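Protein BONZAI 1 (Arabidopsis thaliana, PDB 6KXT) restrains cell death and defence responses in the plant and binds phospholipids in a calcium-dependent way, and is represented here by its second C2 domain. Local coordinates at residues E15-C20 with N61-P66; S51-R56 with K65-S70; I82-D87 with I97-K102. One frame throughout, in Å; residues are numbered along the deposited sequence. Where two conformers were deposited one is given.

Contact 1 of 3, residues E15-C20 with N61-P66; sequences EIVFRC and NPIWKP
Phe18 and Trp64 join two antiparallel backbones, their end-to-end directions 173° apart, through a nearly straight bond of 3.1 Å from Trp64 N to Phe18 O. Two residues on, Cys20 N donates to Pro62 O over 2.9 Å, lying in the plane of that carbonyl, and between these two bonds Arg19 and Ile63 form a single bridge. Beyond Trp64 the pairing is interrupted: a water takes the N-H of Phe18 and donates to both Ile16 O and Lys65 O, where the backbones do not bond directly.

Side chains line both flanks of this edge. On the flank of Phe18 and Cys20, the indole of Trp64 turns its six-membered ring edge-on to Cys20 SG, which sits 3.6 Å from Trp64 CZ3, close to the ring plane, a sulfur-aromatic contact. SG is there because it stands beside the backbone N of Cys20, anti to the carbonyl carbon (chi1 -61°). One face of the indole is lined by Pro62 CB, offset toward the rim, while Pro62 CG packs on Cys20 CB at 3.8 Å. Over the centre of the Phe18 ring lies Ile16 CG2. The other flank is more open to solvent. There Arg19 and Ile63 run side by side, Arg19 CG 3.7 Å from Ile63 CG1, before the guanidinium leaves for a salt bridge with Asp138. Val17 CG1 meets Ile63 CG2 and the Trp64 carbonyl, its CG2 meets Pro66 CG, and Glu15 lies beside Pro66, its OE2 3.4 Å from Pro66 CB and its CG near the same carbon.

Trp64 and Phe18 both reach Leu36 of strand 34-40, so their side of the contact belongs to the core between the two sheets of a C2 beta sandwich, with 61-66 adding a short, irregular edge to strand 13-21.

Contact 2 of 3, residues S51-R56 with K65-S70; sequences SKTEVR and KPVFLS. With SO4 (sulfate ion), chain D.
Glu54 lays its carboxylate across the start of Lys65, the two side chains crossing at about a right angle. Its OE2 accepts the backbone N-H of Lys65 at 2.9 Å, almost straight (173°) and on the syn lone pair, while OE1 takes a water that also donates to Lys65 O. Both carboxylate oxygens are thus tied to the backbone of one residue, which fixes the rotation of the group. The bend at chi2 (-81°) turns CD back toward Lys65, but the ammonium stays apart, Lys65 NZ lying 5.8 Å from Glu54 OE1. Farther along it is packing. Thr53 CG2 meets Val67 CG1 at 3.9 Å, Ser51 OG comes to 3.6 Å from Val67 CB, and Ser51 CB touches Leu69 CD2 at 3.6 Å. Arg56, beyond the touching residues, holds a sulfate, probably from the crystallisation liquor, with NH1 3.0 Å from its O1 and NH2 2.9 Å from its O2.

Around Val67 the outermost strands of the two sheets, 48-52 (beside 34-40) and 67-70 (beside 13-21), meet along one side of a C2 beta sandwich, Trp64 packing on Thr53 and Glu54. Ser70 then caps the start of helix 71-74.

Contact 3 of 3, residues I82-D87 with I97-K102; sequences IIECSD and IGKVQK
Lys99 runs out fully extended beside Glu84 and Ile82, its CG anti to the backbone N (chi1 -180°). CB, CG and CD each lie 3.4 Å from Glu84 OE2, so the carboxylate oxygen rests alongside the aliphatic chain. CE comes next to Ile82, 3.8 Å from both CG2 and CD1, and NZ ends 4.8 Å from Glu84 OE2, close enough that the opposite charges may attract, though not in contact. Ile82 CD1 turns its other contacts to Gln101, which it meets at CB, CG and OE1.

The two strands are the arms of an antiparallel hairpin in the C2 beta sandwich, 173° apart in direction, with 95-102 outermost in the four-stranded sheet, though Lys99 also bonds through its backbone to Ser120. Ile83 and Val100 are a hydrogen-bonded pair, each N donating to the other's O at 2.9 Å. Toward the far end the pairing takes in an extra residue at a classic beta bulge: Ile97 and Gly98 both face Cys85, whose N donates to Gly98 O at 2.9 Å and whose O accepts Ile97 N at 2.8 Å and Gly98 N at 3.2 Å, both from the same face of its carbonyl plane. Ile97 points its side chain toward the partner strand, where CD1 reaches Cys85 SG at 3.8 Å and packs against the backbone joining Ser86 to Asp87. Cys85 and Val100 both meet Phe119 of strand 117-121 in the facing sheet.

In the fold
From the N terminus, strand 13-21 waits some forty residues for its partner: contact 1 closes when the chain, having made strands 34-40 and 48-52 of the other sheet, returns through 61-66. Contact 2 opens inside that loop and closes just beyond it, so the two cross rather than nest; they overlap at Lys65 and Pro66, with Trp64 packed against Thr53 and Glu54, and Ile16 N probably bonds to Val67 O. Contact 3 comes afterwards as a local hairpin in the four-stranded sheet, in series with both. It meets contact 1 across the core, Phe18 CZ lying 4.3 Å from Ile83 CD1, while contact 2 stays about 7 Å away between nearest atoms.

Contact 1 of 3, residues E15-C20 with N61-P66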
loop_
_atom_site.group_PDB
_atom_site.type_symbol
_atom_site.label_atom_id
_atom_site.label_comp_id
_atom_site.label_asym_id
_atom_site.label_seq_id
_atom_site.Cartn_x
_atom_site.Cartn_y
_atom_site.Cartn_z
ATOM N N GLU A 15 2.996 11.559 -4.577
ATOM C CA GLU A 15 1.666 11.186 -5.094
ATOM C C GLU A 15 1.802 9.797 -5.723
ATOM O O GLU A 15 2.655 9.598 -6.620
ATOM C CB GLU A 15 1.241 12.233 -6.121
ATOM C CG GLU A 15 -0.095 11.866 -6.736
ATOM C CD GLU A 15 -0.622 12.871 -7.746
ATOM O OE1 GLU A 15 0.010 13.931 -7.900
ATOM O OE2 GLU A 15 -1.660 12.600 -8.343
ATOM N N ILE A 16 0.949 8.862 -5.330
ATOM C CA ILE A 16 1.028 7.451 -5.774
ATOM C C ILE A 16 -0.330 6.969 -6.219
ATOM O O ILE A 16 -1.330 7.151 -5.496
ATOM C CB ILE A 16 1.575 6.520 -4.666
ATOM C CG1 ILE A 16 2.887 7.067 -4.094
ATOM C CG2 ILE A 16 1.702 5.098 -5.242
ATOM C CD1 ILE A 16 3.590 6.148 -3.103
ATOM N N VAL A 17 -0.395 6.383 -7.401
ATOM C CA VAL A 17 -1.596 5.646 -7.882
ATOM C C VAL A 17 -1.232 4.165 -7.761
ATOM O O VAL A 17 -0.291 3.686 -8.442
ATOM C CB VAL A 17 -2.023 6.025 -9.306
ATOM C CG1 VAL A 17 -3.092 5.055 -9.812
ATOM C CG2 VAL A 17 -2.502 7.469 -9.376
ATOM N N PHE A 18 -1.952 3.439 -6.933
ATOM C CA PHE A 18 -1.864 1.989 -6.733
ATOM C C PHE A 18 -2.903 1.256 -7.558
ATOM O O PHE A 18 -4.022 1.729 -7.746
ATOM C CB PHE A 18 -2.094 1.638 -5.263
ATOM C CG PHE A 18 -1.013 2.092 -4.317
ATOM C CD1 PHE A 18 0.213 1.438 -4.319
ATOM C CD2 PHE A 18 -1.232 3.082 -3.385
ATOM C CE1 PHE A 18 1.189 1.767 -3.382
ATOM C CE2 PHE A 18 -0.255 3.402 -2.446
ATOM C CZ PHE A 18 0.955 2.756 -2.466
ATOM N N ARG A 19 -2.487 0.094 -8.045
ATOM C CA ARG A 19 -3.358 -0.810 -8.818
ATOM C C ARG A 19 -3.133 -2.219 -8.287
ATOM O O ARG A 19 -1.967 -2.568 -7.951
ATOM C CB ARG A 19 -2.991 -0.721 -10.295
ATOM C CG ARG A 19 -3.612 -1.810 -11.146
ATOM C CD ARG A 19 -3.297 -1.494 -12.614
ATOM N NE ARG A 19 -1.891 -1.654 -13.010
ATOM C CZ ARG A 19 -1.358 -2.803 -13.380
ATOM N NH1 ARG A 19 -2.058 -3.929 -13.337
ATOM N NH2 ARG A 19 -0.104 -2.841 -13.800
ATOM N N CYS A 20 -4.153 -3.062 -8.249
ATOM C CA CYS A 20 -3.993 -4.488 -7.979
ATOM C C CYS A 20 -4.451 -5.314 -9.173
ATOM O O CYS A 20 -5.364 -4.853 -9.923
ATOM C CB CYS A 20 -4.724 -4.968 -6.743
ATOM S SG CYS A 20 -4.152 -4.146 -5.236
ATOM N N ASN A 61 -9.606 -6.048 -9.817
ATOM C CA ASN A 61 -8.450 -5.412 -10.492
ATOM C C ASN A 61 -8.504 -3.903 -10.255
ATOM O O ASN A 61 -8.518 -3.126 -11.211
ATOM C CB ASN A 61 -8.399 -5.806 -11.954
ATOM C CG ASN A 61 -8.346 -7.296 -12.121
ATOM O OD1 ASN A 61 -7.244 -7.839 -12.121
ATOM N ND2 ASN A 61 -9.503 -7.946 -12.270
ATOM N N PRO A 62 -8.623 -3.458 -8.987
ATOM C CA PRO A 62 -8.807 -2.053 -8.686
ATOM C C PRO A 62 -7.645 -1.137 -9.089
ATOM O O PRO A 62 -6.468 -1.535 -9.044
ATOM C CB PRO A 62 -8.933 -2.018 -7.155
ATOM C CG PRO A 62 -8.132 -3.233 -6.674
ATOM C CD PRO A 62 -8.487 -4.244 -7.763
ATOM N N ILE A 63 -8.017 0.066 -9.524
ATOM C CA ILE A 63 -7.071 1.217 -9.678
ATOM C C ILE A 63 -7.645 2.347 -8.854
ATOM O O ILE A 63 -8.792 2.738 -9.083
ATOM C CB ILE A 63 -6.879 1.637 -11.139
ATOM C CG1 ILE A 63 -6.387 0.503 -12.039
ATOM C CG2 ILE A 63 -5.943 2.843 -11.175
ATOM C CD1 ILE A 63 -6.517 0.766 -13.547
ATOM N N TRP A 64 -6.931 2.839 -7.836
ATOM C CA TRP A 64 -7.521 3.825 -6.915
ATOM C C TRP A 64 -7.111 5.243 -7.314
ATOM O O TRP A 64 -6.121 5.404 -8.080
ATOM C CB TRP A 64 -7.121 3.515 -5.456
ATOM C CG TRP A 64 -7.777 2.310 -4.866
ATOM C CD1 TRP A 64 -9.035 2.230 -4.335
ATOM C CD2 TRP A 64 -7.178 1.014 -4.726
ATOM N NE1 TRP A 64 -9.240 0.959 -3.881
ATOM C CE2 TRP A 64 -8.136 0.179 -4.106
ATOM C CE3 TRP A 64 -5.955 0.443 -5.114
ATOM C CZ2 TRP A 64 -7.846 -1.133 -3.749
ATOM C CZ3 TRP A 64 -5.673 -0.871 -4.777
ATOM C CH2 TRP A 64 -6.615 -1.656 -4.121
ATOM N N LYS A 65 -7.815 6.198 -6.753
ATOM C CA LYS A 65 -7.434 7.628 -6.885
ATOM C C LYS A 65 -6.088 7.792 -6.200
ATOM O O LYS A 65 -5.690 7.022 -5.310
ATOM C CB LYS A 65 -8.519 8.515 -6.278
ATOM C CG LYS A 65 -9.868 8.454 -6.979
ATOM C CD LYS A 65 -10.923 9.275 -6.297
ATOM C CE LYS A 65 -12.247 9.191 -7.029
ATOM N NZ LYS A 65 -13.210 10.177 -6.487
ATOM N N PRO A 66 -5.342 8.842 -6.584
ATOM C CA PRO A 66 -4.051 9.061 -5.978
ATOM C C PRO A 66 -4.126 9.270 -4.471
ATOM O O PRO A 66 -5.075 9.843 -3.919
ATOM C CB PRO A 66 -3.490 10.337 -6.620
ATOM C CG PRO A 66 -4.427 10.648 -7.779
ATOM C CD PRO A 66 -5.652 9.775 -7.690
HETATM O O HOH W 1 -3.566 5.148 -5.097
#

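Contact 2 of 3, residues S51-R56 with K65-S70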
loop_
_atom_site.group_PDB
_atom_site.type_symbol
_atom_site.label_atom_id
_atom_site.label_comp_id
_atom_site.label_asym_id
_atom_site.label_seq_id
_atom_site.Cartn_x
_atom_site.Cartn_y
_atom_site.Cartn_z
ATOM N N SER A 51 -2.605 6.653 5.557
ATOM C CA SER A 51 -3.334 6.928 4.324
ATOM C C SER A 51 -4.261 5.749 4.020
ATOM O O SER A 51 -3.895 4.613 4.311
ATOM C CB SER A 51 -2.377 7.159 3.224
ATOM O OG SER A 51 -3.087 7.620 2.110
ATOM N N LYS A 52 -5.437 6.017 3.509
ATOM C CA LYS A 52 -6.304 4.940 2.997
ATOM C C LYS A 52 -6.947 5.398 1.698
ATOM O O LYS A 52 -7.185 6.613 1.484
ATOM C CB LYS A 52 -7.331 4.490 4.030
ATOM C CG LYS A 52 -8.351 5.542 4.429
ATOM C CD LYS A 52 -9.436 4.980 5.330
ATOM C CE LYS A 52 -10.454 6.009 5.764
ATOM N NZ LYS A 52 -10.900 6.855 4.632
ATOM N N THR A 53 -7.176 4.442 0.819
ATOM C CA THR A 53 -7.947 4.711 -0.407
ATOM C C THR A 53 -9.444 4.639 -0.098
ATOM O O THR A 53 -9.852 4.049 0.938
ATOM C CB THR A 53 -7.586 3.753 -1.545
ATOM O OG1 THR A 53 -8.071 2.426 -1.247
ATOM C CG2 THR A 53 -6.095 3.700 -1.794
ATOM N N GLU A 54 -10.223 5.163 -1.044
ATOM C CA GLU A 54 -11.660 4.843 -1.161
ATOM C C GLU A 54 -11.830 3.338 -1.400
ATOM O O GLU A 54 -10.901 2.641 -1.861
ATOM C CB GLU A 54 -12.280 5.652 -2.281
ATOM C CG GLU A 54 -11.868 5.213 -3.674
ATOM C CD GLU A 54 -10.508 5.714 -4.167
ATOM O OE1 GLU A 54 -9.854 6.496 -3.455
ATOM O OE2 GLU A 54 -10.113 5.303 -5.285
ATOM N N VAL A 55 -13.016 2.860 -1.077
ATOM C CA VAL A 55 -13.471 1.484 -1.372
ATOM C C VAL A 55 -13.925 1.403 -2.811
ATOM O O VAL A 55 -14.643 2.298 -3.272
ATOM C CB VAL A 55 -14.594 1.082 -0.407
ATOM C CG1 VAL A 55 -15.108 -0.298 -0.720
ATOM C CG2 VAL A 55 -14.083 1.137 1.023
ATOM N N ARG A 56 -13.489 0.375 -3.528
ATOM C CA ARG A 56 -14.022 0.097 -4.874
ATOM C C ARG A 56 -14.861 -1.164 -4.778
ATOM O O ARG A 56 -14.300 -2.259 -4.670
ATOM C CB ARG A 56 -12.942 -0.016 -5.948
ATOM C CG ARG A 56 -12.211 1.290 -6.176
ATOM C CD ARG A 56 -11.065 1.151 -7.153
ATOM N NE ARG A 56 -11.502 0.612 -8.431
ATOM C CZ ARG A 56 -12.057 1.309 -9.453
ATOM N NH1 ARG A 56 -12.138 2.625 -9.420
ATOM N NH2 ARG A 56 -12.474 0.614 -10.505
ATOM N N LYS A 65 -7.815 6.198 -6.753
ATOM C CA LYS A 65 -7.434 7.628 -6.885
ATOM C C LYS A 65 -6.088 7.792 -6.200
ATOM O O LYS A 65 -5.690 7.022 -5.310
ATOM C CB LYS A 65 -8.519 8.515 -6.278
ATOM C CG LYS A 65 -9.868 8.454 -6.979
ATOM C CD LYS A 65 -10.923 9.275 -6.297
ATOM C CE LYS A 65 -12.247 9.191 -7.029
ATOM N NZ LYS A 65 -13.210 10.177 -6.487
ATOM N N PRO A 66 -5.342 8.842 -6.584
ATOM C CA PRO A 66 -4.051 9.061 -5.978
ATOM C C PRO A 66 -4.126 9.270 -4.471
ATOM O O PRO A 66 -5.075 9.843 -3.919
ATOM C CB PRO A 66 -3.490 10.337 -6.620
ATOM C CG PRO A 66 -4.427 10.648 -7.779
ATOM C CD PRO A 66 -5.652 9.775 -7.690
ATOM N N VAL A 67 -3.106 8.736 -3.792
ATOM C CA VAL A 67 -2.820 9.056 -2.389
ATOM C C VAL A 67 -1.578 9.940 -2.307
ATOM O O VAL A 67 -0.719 9.878 -3.183
ATOM C CB VAL A 67 -2.707 7.810 -1.513
ATOM C CG1 VAL A 67 -3.968 6.939 -1.599
ATOM C CG2 VAL A 67 -1.488 6.989 -1.804
ATOM N N PHE A 68 -1.496 10.761 -1.275
ATOM C CA PHE A 68 -0.374 11.695 -1.061
ATOM C C PHE A 68 0.274 11.353 0.261
ATOM O O PHE A 68 -0.414 11.268 1.282
ATOM C CB PHE A 68 -0.891 13.134 -1.005
ATOM C CG PHE A 68 -1.505 13.538 -2.308
ATOM C CD1 PHE A 68 -2.839 13.257 -2.574
ATOM C CD2 PHE A 68 -0.727 14.074 -3.311
ATOM C CE1 PHE A 68 -3.384 13.501 -3.822
ATOM C CE2 PHE A 68 -1.293 14.381 -4.538
ATOM C CZ PHE A 68 -2.612 14.112 -4.782
ATOM N N LEU A 69 1.555 11.070 0.240
ATOM C CA LEU A 69 2.300 10.692 1.453
ATOM C C LEU A 69 3.467 11.653 1.679
ATOM O O LEU A 69 4.313 11.843 0.786
ATOM C CB LEU A 69 2.811 9.264 1.285
ATOM C CG LEU A 69 1.742 8.185 1.298
ATOM C CD1 LEU A 69 2.294 6.853 0.814
ATOM C CD2 LEU A 69 1.107 8.059 2.686
ATOM N N SER A 70 3.518 12.207 2.861
ATOM C CA SER A 70 4.657 13.053 3.304
ATOM C C SER A 70 5.735 12.179 3.924
ATOM O O SER A 70 5.483 11.038 4.372
ATOM C CB SER A 70 4.158 14.073 4.296
ATOM O OG SER A 70 3.892 13.449 5.549
HETATM S S SO4 D . -13.288 2.748 -13.278
HETATM O O1 SO4 D . -12.316 3.236 -12.377
HETATM O O2 SO4 D . -13.488 1.339 -13.154
HETATM O O3 SO4 D . -12.745 3.043 -14.592
HETATM O O4 SO4 D . -14.566 3.418 -13.084
HETATM O O HOH W 2 -2.312 10.819 3.106
HETATM O O HOH W 3 -7.239 6.897 -2.919
#

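Contact 3 of 3, residues I82-D87 with I97-K102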
loop_
_atom_site.group_PDB
_atom_site.type_symbol
_atom_site.label_atom_id
_atom_site.label_comp_id
_atom_site.label_asym_id
_atom_site.label_seq_id
_atom_site.Cartn_x
_atom_site.Cartn_y
_atom_site.Cartn_z
ATOM N N ILE A 82 3.944 -0.489 5.784
ATOM C CA ILE A 82 3.027 -1.604 5.475
ATOM C C ILE A 82 1.958 -1.094 4.552
ATOM O O ILE A 82 1.374 -0.012 4.780
ATOM C CB ILE A 82 2.381 -2.204 6.730
ATOM C CG1 ILE A 82 3.429 -2.629 7.746
ATOM C CG2 ILE A 82 1.510 -3.342 6.295
ATOM C CD1 ILE A 82 4.328 -3.596 7.202
ATOM N N ILE A 83 1.641 -1.894 3.523
ATOM C CA ILE A 83 0.522 -1.586 2.587
ATOM C C ILE A 83 -0.355 -2.805 2.601
ATOM O O ILE A 83 0.116 -3.877 2.255
ATOM C CB ILE A 83 0.998 -1.220 1.176
ATOM C CG1 ILE A 83 2.009 -0.076 1.244
ATOM C CG2 ILE A 83 -0.192 -0.847 0.311
ATOM C CD1 ILE A 83 2.955 -0.015 0.063
ATOM N N GLU A 84 -1.570 -2.680 3.099
ATOM C CA GLU A 84 -2.481 -3.836 3.163
ATOM C C GLU A 84 -3.721 -3.544 2.352
ATOM O O GLU A 84 -4.324 -2.455 2.441
ATOM C CB GLU A 84 -2.894 -4.139 4.598
ATOM C CG GLU A 84 -1.720 -4.489 5.443
ATOM C CD GLU A 84 -2.041 -5.463 6.555
ATOM O OE1 GLU A 84 -2.784 -5.066 7.495
ATOM O OE2 GLU A 84 -1.450 -6.571 6.480
ATOM N N CYS A 85 -4.129 -4.541 1.577
ATOM C CA CYS A 85 -5.407 -4.525 0.852
ATOM C C CYS A 85 -6.431 -5.297 1.721
ATOM O O CYS A 85 -6.119 -6.395 2.172
ATOM C CB CYS A 85 -5.210 -5.146 -0.516
ATOM S SG CYS A 85 -6.729 -5.080 -1.503
ATOM N N SER A 86 -7.570 -4.664 1.979
ATOM C CA SER A 86 -8.677 -5.243 2.778
ATOM C C SER A 86 -9.985 -5.133 2.025
ATOM O O SER A 86 -10.185 -4.256 1.150
ATOM C CB SER A 86 -8.814 -4.588 4.116
ATOM O OG SER A 86 -7.638 -4.779 4.885
ATOM N N ASP A 87 -10.846 -6.083 2.370
ATOM C CA ASP A 87 -12.239 -6.170 1.907
ATOM C C ASP A 87 -13.150 -5.411 2.885
ATOM O O ASP A 87 -13.268 -5.852 4.034
ATOM C CB ASP A 87 -12.655 -7.633 1.865
ATOM C CG ASP A 87 -14.044 -7.867 1.313
ATOM O OD1 ASP A 87 -14.618 -6.959 0.723
ATOM O OD2 ASP A 87 -14.501 -9.025 1.416
ATOM N N ILE A 97 -7.020 -9.051 2.605
ATOM C CA ILE A 97 -6.768 -9.624 1.264
ATOM C C ILE A 97 -5.273 -9.875 1.085
ATOM O O ILE A 97 -4.933 -10.945 0.574
ATOM C CB ILE A 97 -7.385 -8.720 0.184
ATOM C CG1 ILE A 97 -8.930 -8.587 0.292
ATOM C CG2 ILE A 97 -6.907 -9.175 -1.185
ATOM C CD1 ILE A 97 -9.524 -7.491 -0.582
ATOM N N GLY A 98 -4.399 -8.953 1.491
ATOM C CA GLY A 98 -2.958 -9.180 1.287
ATOM C C GLY A 98 -2.140 -8.037 1.854
ATOM O O GLY A 98 -2.680 -6.951 2.044
ATOM N N LYS A 99 -0.875 -8.340 2.135
ATOM C CA LYS A 99 0.078 -7.406 2.745
ATOM C C LYS A 99 1.323 -7.321 1.872
ATOM O O LYS A 99 1.828 -8.324 1.320
ATOM C CB LYS A 99 0.488 -8.013 4.099
ATOM C CG LYS A 99 1.464 -7.212 4.900
ATOM C CD LYS A 99 1.706 -7.874 6.242
ATOM C CE LYS A 99 2.495 -6.905 7.090
ATOM N NZ LYS A 99 2.897 -7.542 8.346
ATOM N N VAL A 100 1.865 -6.115 1.832
ATOM C CA VAL A 100 3.209 -5.780 1.291
ATOM C C VAL A 100 3.960 -4.922 2.322
ATOM O O VAL A 100 3.309 -4.167 3.049
ATOM C CB VAL A 100 2.970 -5.056 -0.053
ATOM C CG1 VAL A 100 4.122 -4.179 -0.490
ATOM C CG2 VAL A 100 2.535 -6.078 -1.122
ATOM N N GLN A 101 5.251 -5.094 2.391
ATOM C CA GLN A 101 6.141 -4.246 3.202
ATOM C C GLN A 101 7.197 -3.653 2.278
ATOM O O GLN A 101 8.052 -4.391 1.782
ATOM C CB GLN A 101 6.696 -5.017 4.388
ATOM C CG GLN A 101 7.682 -4.154 5.180
ATOM C CD GLN A 101 8.245 -4.829 6.407
ATOM O OE1 GLN A 101 7.581 -5.630 7.048
ATOM N NE2 GLN A 101 9.471 -4.476 6.737
ATOM N N LYS A 102 7.103 -2.354 2.023
ATOM C CA LYS A 102 7.942 -1.654 1.027
ATOM C C LYS A 102 8.148 -0.227 1.510
ATOM O O LYS A 102 7.227 0.363 2.048
ATOM C CB LYS A 102 7.230 -1.580 -0.328
ATOM C CG LYS A 102 7.129 -2.882 -1.101
ATOM C CD LYS A 102 8.362 -3.123 -1.941
ATOM C CE LYS A 102 8.584 -4.570 -2.292
ATOM N NZ LYS A 102 9.037 -5.359 -1.127
#